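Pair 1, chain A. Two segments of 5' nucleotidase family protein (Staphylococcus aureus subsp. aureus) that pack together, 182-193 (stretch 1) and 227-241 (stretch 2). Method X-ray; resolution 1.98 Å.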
# COMPACT_ATOMS: atom_id res chain seq x y z
N HIS A 182 -7.96 -15.46 7.44
CA HIS A 182 -9.37 -15.51 7.82
C HIS A 182 -10.00 -14.12 7.87
O HIS A 182 -9.33 -13.11 8.14
CB HIS A 182 -9.52 -16.20 9.18
CG HIS A 182 -8.98 -17.59 9.21
ND1 HIS A 182 -9.74 -18.70 8.91
CD2 HIS A 182 -7.74 -18.06 9.52
CE1 HIS A 182 -9.00 -19.79 9.02
NE2 HIS A 182 -7.79 -19.43 9.39
N SER A 183 -11.31 -14.07 7.60
CA SER A 183 -12.07 -12.83 7.70
C SER A 183 -11.84 -12.15 9.06
O SER A 183 -11.98 -12.79 10.10
CB SER A 183 -13.55 -13.14 7.58
OG SER A 183 -14.33 -12.06 8.05
N ALA A 184 -11.52 -10.85 9.04
CA ALA A 184 -11.31 -10.10 10.27
C ALA A 184 -12.63 -10.00 11.04
O ALA A 184 -12.63 -10.04 12.26
CB ALA A 184 -10.77 -8.71 9.98
N PHE A 185 -13.73 -9.91 10.31
CA PHE A 185 -15.04 -9.86 10.95
C PHE A 185 -15.32 -11.14 11.73
O PHE A 185 -15.79 -11.09 12.87
CB PHE A 185 -16.14 -9.69 9.89
CG PHE A 185 -17.53 -9.68 10.46
CD1 PHE A 185 -18.15 -10.86 10.83
CD2 PHE A 185 -18.22 -8.49 10.63
CE1 PHE A 185 -19.42 -10.85 11.36
CE2 PHE A 185 -19.50 -8.48 11.15
CZ PHE A 185 -20.10 -9.66 11.52
N GLU A 186 -15.06 -12.28 11.10
CA GLU A 186 -15.34 -13.59 11.73
C GLU A 186 -14.47 -13.85 12.95
O GLU A 186 -14.96 -14.34 13.96
CB GLU A 186 -15.17 -14.73 10.73
CG GLU A 186 -16.15 -14.68 9.57
CD GLU A 186 -15.98 -15.84 8.61
OE1 GLU A 186 -15.27 -16.82 8.96
OE2 GLU A 186 -16.55 -15.76 7.50
N ILE A 187 -13.18 -13.53 12.85
CA ILE A 187 -12.29 -13.75 13.99
C ILE A 187 -12.68 -12.81 15.14
O ILE A 187 -12.66 -13.22 16.31
CB ILE A 187 -10.82 -13.59 13.59
CG1 ILE A 187 -10.44 -14.65 12.55
CG2 ILE A 187 -9.91 -13.70 14.81
CD1 ILE A 187 -10.74 -16.09 12.97
N LEU A 188 -13.03 -11.57 14.82
CA LEU A 188 -13.45 -10.63 15.84
C LEU A 188 -14.70 -11.17 16.52
O LEU A 188 -14.76 -11.24 17.75
CB LEU A 188 -13.73 -9.24 15.25
CG LEU A 188 -14.26 -8.19 16.25
CD1 LEU A 188 -13.29 -7.99 17.40
CD2 LEU A 188 -14.50 -6.87 15.54
N GLN A 189 -15.69 -11.54 15.71
CA GLN A 189 -16.95 -12.08 16.20
C GLN A 189 -16.76 -13.24 17.16
O GLN A 189 -17.47 -13.37 18.16
CB GLN A 189 -17.80 -12.55 15.02
CG GLN A 189 -19.16 -13.10 15.45
CD GLN A 189 -20.01 -13.50 14.27
OE1 GLN A 189 -21.17 -13.12 14.19
NE2 GLN A 189 -19.43 -14.23 13.34
N GLN A 190 -15.80 -14.09 16.84
CA GLN A 190 -15.52 -15.27 17.65
C GLN A 190 -14.78 -14.92 18.95
O GLN A 190 -15.04 -15.53 19.98
CB GLN A 190 -14.77 -16.29 16.81
CG GLN A 190 -15.63 -16.80 15.65
CD GLN A 190 -14.83 -17.52 14.57
OE1 GLN A 190 -13.71 -17.96 14.80
NE2 GLN A 190 -15.42 -17.63 13.38
N TYR A 191 -13.89 -13.93 18.91
CA TYR A 191 -13.14 -13.51 20.10
C TYR A 191 -13.87 -12.59 21.08
O TYR A 191 -13.57 -12.60 22.28
CB TYR A 191 -11.85 -12.80 19.71
CG TYR A 191 -10.62 -13.66 19.62
CD1 TYR A 191 -9.80 -13.84 20.74
CD2 TYR A 191 -10.22 -14.23 18.42
CE1 TYR A 191 -8.65 -14.60 20.66
CE2 TYR A 191 -9.08 -14.99 18.33
CZ TYR A 191 -8.29 -15.17 19.45
OH TYR A 191 -7.15 -15.92 19.36
N LEU A 192 -14.78 -11.76 20.59
CA LEU A 192 -15.49 -10.82 21.46
C LEU A 192 -16.00 -11.40 22.77
O LEU A 192 -15.69 -10.85 23.82
CB LEU A 192 -16.61 -10.08 20.75
CG LEU A 192 -16.12 -8.79 20.10
CD1 LEU A 192 -17.22 -8.20 19.24
CD2 LEU A 192 -15.68 -7.79 21.15
N PRO A 193 -16.79 -12.48 22.71
CA PRO A 193 -17.31 -13.03 23.95
C PRO A 193 -16.22 -13.26 25.00
O PRO A 193 -16.39 -12.87 26.13
CB PRO A 193 -17.92 -14.36 23.52
CG PRO A 193 -18.31 -14.15 22.09
CD PRO A 193 -17.26 -13.23 21.53
N ASN A 227 -11.92 -4.90 2.83
CA ASN A 227 -12.15 -4.01 3.95
C ASN A 227 -13.43 -4.40 4.62
O ASN A 227 -14.48 -4.47 3.96
CB ASN A 227 -12.24 -2.56 3.44
CG ASN A 227 -10.91 -2.06 2.91
OD1 ASN A 227 -9.94 -1.95 3.66
ND2 ASN A 227 -10.86 -1.72 1.62
N GLU A 228 -13.35 -4.66 5.92
CA GLU A 228 -14.50 -5.11 6.69
C GLU A 228 -14.78 -4.24 7.91
O GLU A 228 -15.52 -4.65 8.80
CB GLU A 228 -14.22 -6.53 7.20
CG GLU A 228 -13.66 -7.50 6.17
CD GLU A 228 -13.36 -8.87 6.77
OE1 GLU A 228 -14.30 -9.51 7.26
OE2 GLU A 228 -12.21 -9.32 6.70
N GLY A 229 -14.20 -3.05 7.96
CA GLY A 229 -14.33 -2.17 9.11
C GLY A 229 -15.75 -1.74 9.44
O GLY A 229 -16.13 -1.67 10.61
N TYR A 230 -16.55 -1.45 8.41
CA TYR A 230 -17.92 -1.01 8.65
C TYR A 230 -18.75 -2.14 9.24
O TYR A 230 -19.44 -1.96 10.25
CB TYR A 230 -18.58 -0.46 7.39
CG TYR A 230 -19.94 0.11 7.70
CD1 TYR A 230 -21.07 -0.69 7.72
CD2 TYR A 230 -20.08 1.46 7.99
CE1 TYR A 230 -22.32 -0.17 8.02
CE2 TYR A 230 -21.32 2.00 8.29
CZ TYR A 230 -22.44 1.18 8.31
OH TYR A 230 -23.66 1.72 8.61
N ALA A 231 -18.69 -3.32 8.62
CA ALA A 231 -19.44 -4.48 9.11
C ALA A 231 -19.04 -4.79 10.55
O ALA A 231 -19.88 -5.20 11.35
CB ALA A 231 -19.20 -5.67 8.22
N MSE A 232 -17.77 -4.60 10.88
CA MSE A 232 -17.28 -4.85 12.25
C MSE A 232 -17.91 -3.89 13.24
O MSE A 232 -18.41 -4.31 14.29
CB MSE A 232 -15.76 -4.78 12.24
CG MSE A 232 -15.15 -6.04 11.62
SE MSE A 232 -13.34 -5.65 10.91
CE MSE A 232 -12.38 -6.24 12.52
N LEU A 233 -17.89 -2.61 12.92
CA LEU A 233 -18.51 -1.61 13.80
C LEU A 233 -20.03 -1.79 13.87
O LEU A 233 -20.61 -1.84 14.96
CB LEU A 233 -18.17 -0.19 13.33
CG LEU A 233 -16.74 0.28 13.59
CD1 LEU A 233 -16.42 1.50 12.75
CD2 LEU A 233 -16.54 0.56 15.07
N GLU A 234 -20.65 -1.88 12.71
CA GLU A 234 -22.09 -2.06 12.60
C GLU A 234 -22.58 -3.20 13.51
O GLU A 234 -23.61 -3.08 14.16
CB GLU A 234 -22.48 -2.35 11.15
CG GLU A 234 -23.97 -2.61 10.91
CD GLU A 234 -24.28 -3.06 9.49
OE1 GLU A 234 -25.32 -2.64 8.95
OE2 GLU A 234 -23.49 -3.83 8.89
N ALA A 235 -21.84 -4.30 13.53
CA ALA A 235 -22.21 -5.46 14.33
C ALA A 235 -21.74 -5.41 15.77
O ALA A 235 -22.46 -5.87 16.67
CB ALA A 235 -21.67 -6.72 13.67
N PHE A 236 -20.54 -4.87 16.01
CA PHE A 236 -19.98 -4.92 17.36
C PHE A 236 -19.61 -3.60 18.06
O PHE A 236 -18.95 -3.63 19.10
CB PHE A 236 -18.74 -5.83 17.34
CG PHE A 236 -19.00 -7.14 16.67
CD1 PHE A 236 -19.90 -8.04 17.21
CD2 PHE A 236 -18.35 -7.47 15.49
CE1 PHE A 236 -20.16 -9.25 16.59
CE2 PHE A 236 -18.60 -8.68 14.86
CZ PHE A 236 -19.50 -9.57 15.40
N SER A 237 -20.07 -2.46 17.54
CA SER A 237 -19.73 -1.16 18.14
C SER A 237 -19.89 -1.10 19.67
O SER A 237 -18.98 -0.67 20.36
CB SER A 237 -20.53 -0.02 17.53
OG SER A 237 -20.10 1.22 18.08
N LYS A 238 -21.04 -1.52 20.18
CA LYS A 238 -21.32 -1.45 21.63
C LYS A 238 -20.28 -2.14 22.53
O LYS A 238 -20.20 -1.83 23.72
CB LYS A 238 -22.70 -2.00 21.97
CG LYS A 238 -22.86 -3.51 21.76
CD LYS A 238 -24.15 -4.00 22.39
CE LYS A 238 -24.17 -5.52 22.50
NZ LYS A 238 -25.37 -5.96 23.26
N ASP A 239 -19.52 -3.07 21.98
CA ASP A 239 -18.50 -3.81 22.72
C ASP A 239 -17.07 -3.35 22.41
O ASP A 239 -16.11 -3.84 23.01
CB ASP A 239 -18.65 -5.30 22.41
CG ASP A 239 -20.00 -5.86 22.87
OD1 ASP A 239 -20.49 -5.43 23.93
OD2 ASP A 239 -20.55 -6.73 22.18
N ILE A 240 -16.94 -2.42 21.47
CA ILE A 240 -15.63 -1.89 21.08
C ILE A 240 -15.54 -0.44 21.52
O ILE A 240 -16.41 0.39 21.21
CB ILE A 240 -15.43 -1.93 19.55
CG1 ILE A 240 -15.62 -3.35 19.01
CG2 ILE A 240 -14.06 -1.42 19.20
CD1 ILE A 240 -15.65 -3.46 17.49
N ASP A 241 -14.48 -0.14 22.26
CA ASP A 241 -14.23 1.19 22.77
C ASP A 241 -13.33 1.96 21.79
O ASP A 241 -13.58 3.13 21.52
CB ASP A 241 -13.60 1.06 24.16
CG ASP A 241 -14.52 0.34 25.14
OD1 ASP A 241 -15.59 0.89 25.45
OD2 ASP A 241 -14.19 -0.77 25.58

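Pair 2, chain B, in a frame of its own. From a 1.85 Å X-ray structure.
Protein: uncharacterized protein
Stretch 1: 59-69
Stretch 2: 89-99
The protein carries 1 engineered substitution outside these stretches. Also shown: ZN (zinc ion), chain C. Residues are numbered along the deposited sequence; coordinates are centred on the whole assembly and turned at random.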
# COMPACT_ATOMS: atom_id res chain seq x y z
N CYS B 59 -4.58 0.98 0.71
CA CYS B 59 -3.67 1.53 -0.29
C CYS B 59 -3.33 0.41 -1.28
O CYS B 59 -2.77 -0.61 -0.89
CB CYS B 59 -2.36 2.04 0.38
SG CYS B 59 -1.11 2.56 -0.88
N PRO B 60 -3.73 0.55 -2.56
CA PRO B 60 -3.45 -0.57 -3.49
C PRO B 60 -1.96 -0.85 -3.61
O PRO B 60 -1.54 -2.00 -3.73
CB PRO B 60 -3.99 -0.06 -4.84
CG PRO B 60 -5.08 0.91 -4.44
CD PRO B 60 -4.52 1.62 -3.20
N VAL B 61 -1.13 0.20 -3.59
CA VAL B 61 0.30 -0.00 -3.81
C VAL B 61 0.94 -0.75 -2.63
O VAL B 61 1.69 -1.72 -2.80
CB VAL B 61 1.00 1.36 -4.02
CG1 VAL B 61 2.48 1.17 -4.12
CG2 VAL B 61 0.42 2.01 -5.32
N CYS B 62 0.64 -0.29 -1.42
CA CYS B 62 1.12 -0.97 -0.22
C CYS B 62 0.66 -2.44 -0.16
O CYS B 62 1.42 -3.31 0.28
CB CYS B 62 0.61 -0.27 1.06
SG CYS B 62 1.54 1.17 1.53
N THR B 63 -0.58 -2.71 -0.55
CA THR B 63 -1.12 -4.08 -0.46
C THR B 63 -0.32 -5.03 -1.38
O THR B 63 0.06 -6.12 -0.98
CB THR B 63 -2.64 -4.13 -0.87
OG1 THR B 63 -3.42 -3.26 -0.01
CG2 THR B 63 -3.21 -5.60 -0.76
N ILE B 64 -0.08 -4.59 -2.62
CA ILE B 64 0.68 -5.37 -3.60
C ILE B 64 2.15 -5.44 -3.15
O ILE B 64 2.77 -6.50 -3.24
CB ILE B 64 0.59 -4.75 -5.02
CG1 ILE B 64 -0.85 -4.80 -5.55
CG2 ILE B 64 1.59 -5.43 -5.99
CD1 ILE B 64 -1.51 -6.09 -5.38
N ALA B 65 2.72 -4.32 -2.70
CA ALA B 65 4.12 -4.32 -2.21
C ALA B 65 4.31 -5.34 -1.07
O ALA B 65 5.29 -6.08 -1.03
CB ALA B 65 4.54 -2.96 -1.78
N LEU B 66 3.35 -5.38 -0.14
CA LEU B 66 3.38 -6.35 0.97
C LEU B 66 3.31 -7.80 0.46
O LEU B 66 4.15 -8.66 0.85
CB LEU B 66 2.20 -6.08 1.93
CG LEU B 66 2.11 -7.03 3.13
CD1 LEU B 66 3.44 -7.07 3.93
CD2 LEU B 66 0.94 -6.62 4.07
N ALA B 67 2.36 -8.11 -0.42
CA ALA B 67 2.33 -9.46 -1.01
C ALA B 67 3.67 -9.83 -1.63
O ALA B 67 4.18 -10.92 -1.47
CB ALA B 67 1.23 -9.58 -2.07
N LYS B 68 4.24 -8.90 -2.38
CA LYS B 68 5.51 -9.18 -3.05
C LYS B 68 6.62 -9.43 -2.00
O LYS B 68 7.39 -10.42 -2.14
CB LYS B 68 5.89 -8.01 -3.95
CG LYS B 68 7.20 -8.23 -4.73
CD LYS B 68 7.06 -9.26 -5.83
CE LYS B 68 8.41 -9.44 -6.54
NZ LYS B 68 8.36 -10.39 -7.67
N ALA B 69 6.67 -8.57 -0.97
CA ALA B 69 7.68 -8.65 0.08
C ALA B 69 7.55 -9.98 0.78
O ALA B 69 8.54 -10.51 1.26
CB ALA B 69 7.49 -7.53 1.12
N ALA B 89 -1.45 7.67 -11.16
CA ALA B 89 -0.63 7.98 -10.01
C ALA B 89 -0.25 6.71 -9.27
O ALA B 89 0.89 6.53 -8.88
CB ALA B 89 -1.37 8.96 -9.06
N LEU B 90 -1.23 5.83 -9.06
CA LEU B 90 -0.97 4.59 -8.30
C LEU B 90 -0.13 3.61 -9.07
O LEU B 90 0.75 2.99 -8.52
CB LEU B 90 -2.27 3.89 -7.92
CG LEU B 90 -3.02 4.72 -6.87
CD1 LEU B 90 -4.44 4.23 -6.74
CD2 LEU B 90 -2.28 4.55 -5.55
N ILE B 91 -0.41 3.45 -10.36
CA ILE B 91 0.32 2.49 -11.19
C ILE B 91 1.76 2.93 -11.29
O ILE B 91 2.67 2.11 -11.18
CB ILE B 91 -0.32 2.36 -12.61
CG1 ILE B 91 -1.77 1.86 -12.47
CG2 ILE B 91 0.51 1.41 -13.48
CD1 ILE B 91 -2.59 1.92 -13.82
N THR B 92 2.01 4.20 -11.52
CA THR B 92 3.40 4.60 -11.70
C THR B 92 4.11 4.55 -10.34
O THR B 92 5.30 4.24 -10.27
CB THR B 92 3.54 5.96 -12.42
OG1 THR B 92 2.94 6.99 -11.62
CG2 THR B 92 2.85 5.90 -13.79
N ARG B 93 3.37 4.78 -9.25
CA ARG B 93 3.95 4.60 -7.92
C ARG B 93 4.31 3.10 -7.66
O ARG B 93 5.38 2.80 -7.12
CB ARG B 93 2.98 5.13 -6.85
CG ARG B 93 3.52 5.08 -5.44
CD ARG B 93 2.50 5.79 -4.44
NE ARG B 93 2.26 7.18 -4.84
CZ ARG B 93 1.07 7.80 -4.85
NH1 ARG B 93 -0.02 7.17 -4.46
NH2 ARG B 93 0.97 9.07 -5.26
N LEU B 94 3.44 2.16 -8.07
CA LEU B 94 3.76 0.72 -7.89
C LEU B 94 4.98 0.34 -8.74
O LEU B 94 5.79 -0.50 -8.32
CB LEU B 94 2.59 -0.16 -8.32
CG LEU B 94 2.78 -1.68 -8.16
CD1 LEU B 94 3.02 -2.04 -6.72
CD2 LEU B 94 1.54 -2.42 -8.66
N ALA B 95 5.10 0.91 -9.93
CA ALA B 95 6.25 0.59 -10.80
C ALA B 95 7.58 1.03 -10.18
O ALA B 95 8.64 0.51 -10.53
CB ALA B 95 6.09 1.20 -12.19
N GLU B 96 7.54 2.00 -9.28
CA GLU B 96 8.76 2.46 -8.63
C GLU B 96 9.19 1.45 -7.56
O GLU B 96 10.36 1.39 -7.19
CB GLU B 96 8.55 3.85 -8.01
CG GLU B 96 8.62 5.00 -9.02
CD GLU B 96 10.04 5.24 -9.59
OE1 GLU B 96 10.16 5.79 -10.71
OE2 GLU B 96 11.04 4.89 -8.91
N VAL B 97 8.24 0.65 -7.09
CA VAL B 97 8.45 -0.33 -6.04
C VAL B 97 8.79 -1.71 -6.58
O VAL B 97 9.57 -2.43 -5.98
CB VAL B 97 7.14 -0.54 -5.19
CG1 VAL B 97 7.29 -1.70 -4.23
CG2 VAL B 97 6.75 0.72 -4.46
N LEU B 98 8.17 -2.10 -7.69
CA LEU B 98 8.42 -3.42 -8.26
C LEU B 98 9.65 -3.32 -9.18
O LEU B 98 10.06 -2.22 -9.56
CB LEU B 98 7.20 -3.94 -9.01
CG LEU B 98 5.94 -4.07 -8.14
CD1 LEU B 98 4.85 -4.76 -8.92
CD2 LEU B 98 6.23 -4.84 -6.91
N HIS B 99 10.25 -4.45 -9.52
CA HIS B 99 11.46 -4.38 -10.33
C HIS B 99 11.27 -4.88 -11.75
O HIS B 99 12.19 -4.83 -12.55
CB HIS B 99 12.59 -5.13 -9.64
CG HIS B 99 13.18 -4.35 -8.51
ND1 HIS B 99 13.40 -4.90 -7.27
CD2 HIS B 99 13.57 -3.06 -8.44
CE1 HIS B 99 13.91 -3.97 -6.47
NE2 HIS B 99 14.03 -2.85 -7.16
ZN ZN C . 0.59 3.04 0.67

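Two helices that run side by side in nearly the same direction can be held together by quite different chemistry, and these two pairs make the point. In pair 1 the helix axes approach to 9.7 Å and cross at -25°; in pair 2 they approach to 9.6 Å and cross at -27°. Fourteen central residues superpose with an RMSD of 0.6 Å. The nearest backbone approach falls at equivalent places, A:Phe185 beside A:Met232 (CA to CA 5.6 Å) and B:Val61 beside B:Leu94 (CA to CA 5.4 Å).

The first helix of each pair also begins in the same way. A:Ser183 and B:Cys59 match, both occupy the N-cap position, and both have chi1 in the t rotamer. A:Ser183 OG accepts from A:Glu186 N at 3.1 Å, while B:Cys59 SG accepts from B:Cys62 N at 3.4 Å, the longer distance suiting the larger sulfur atom. Beyond the cap the two heteroatoms diverge in their use. In pair 2, B:Cys59 SG and B:Cys62 SG bind the zinc ion at 2.4 and 2.3 Å, together with two atoms from elsewhere in the structure, so the cap doubles as a metal site. In pair 1, A:Ser183 OG donates instead across the interface, to A:Glu228 OE1 at 2.7 Å.

That glutamate marks the sharpest contrast. A:Glu228 matches B:Leu90, and both point toward the partner helix. The carboxylate of A:Glu228 meets amides of the first turn that have no helical carbonyl one turn back to bond to: A:Ala184 N donates to OE2 of A:Glu228 at 2.9 Å, and A:Phe185 N to its OE1 at 3.1 Å. B:Leu90 makes apolar contacts in the same region, its CD1 lying 4.1 Å from B:Pro60 CG and its CD2 3.7 Å from B:Val61 CG2. B:Pro60, the match of A:Ala184, has no amide hydrogen to offer, and no hydrogen bond crosses between the stretches of pair 2.

The central knob falls at the same place in both pairs but differs in size. A:Phe185 sits among A:Ala231, A:Met232, A:Ala235 and A:Phe236; B:Val61 sits among B:Leu90, B:Arg93, B:Leu94 and B:Val97. Small alanines line the hole that receives the broad ring, with A:Phe185 CE2 3.8 Å from A:Ala235 CB. Around the smaller valine, the matching positions carry B:Arg93 and B:Val97, and B:Val61 CG1 lies 4.3 Å from B:Val97 CG2.

One turn on, A:Leu188 and B:Ile64 match, as do A:Met232, a selenomethionine, and B:Leu94. A:Leu188 CD2 reaches A:Met232 CE at 3.7 Å, and B:Ile64 CG2 reaches B:Leu94 CD1 at 3.8 Å. Farther along, A:Phe236 becomes a second knob, among A:Phe185, A:Leu188, A:Gln189 and A:Leu192, with its CG 3.3 Å from A:Leu192 CD1. Its match, B:Leu98, makes a lighter contact, CD2 to B:Lys68 CG at 4.1 Å. The buried area follows, 601 Å² against 436 Å²: one backbone arrangement accommodates both a polar clasp with aromatic knobs and a leaner aliphatic seam.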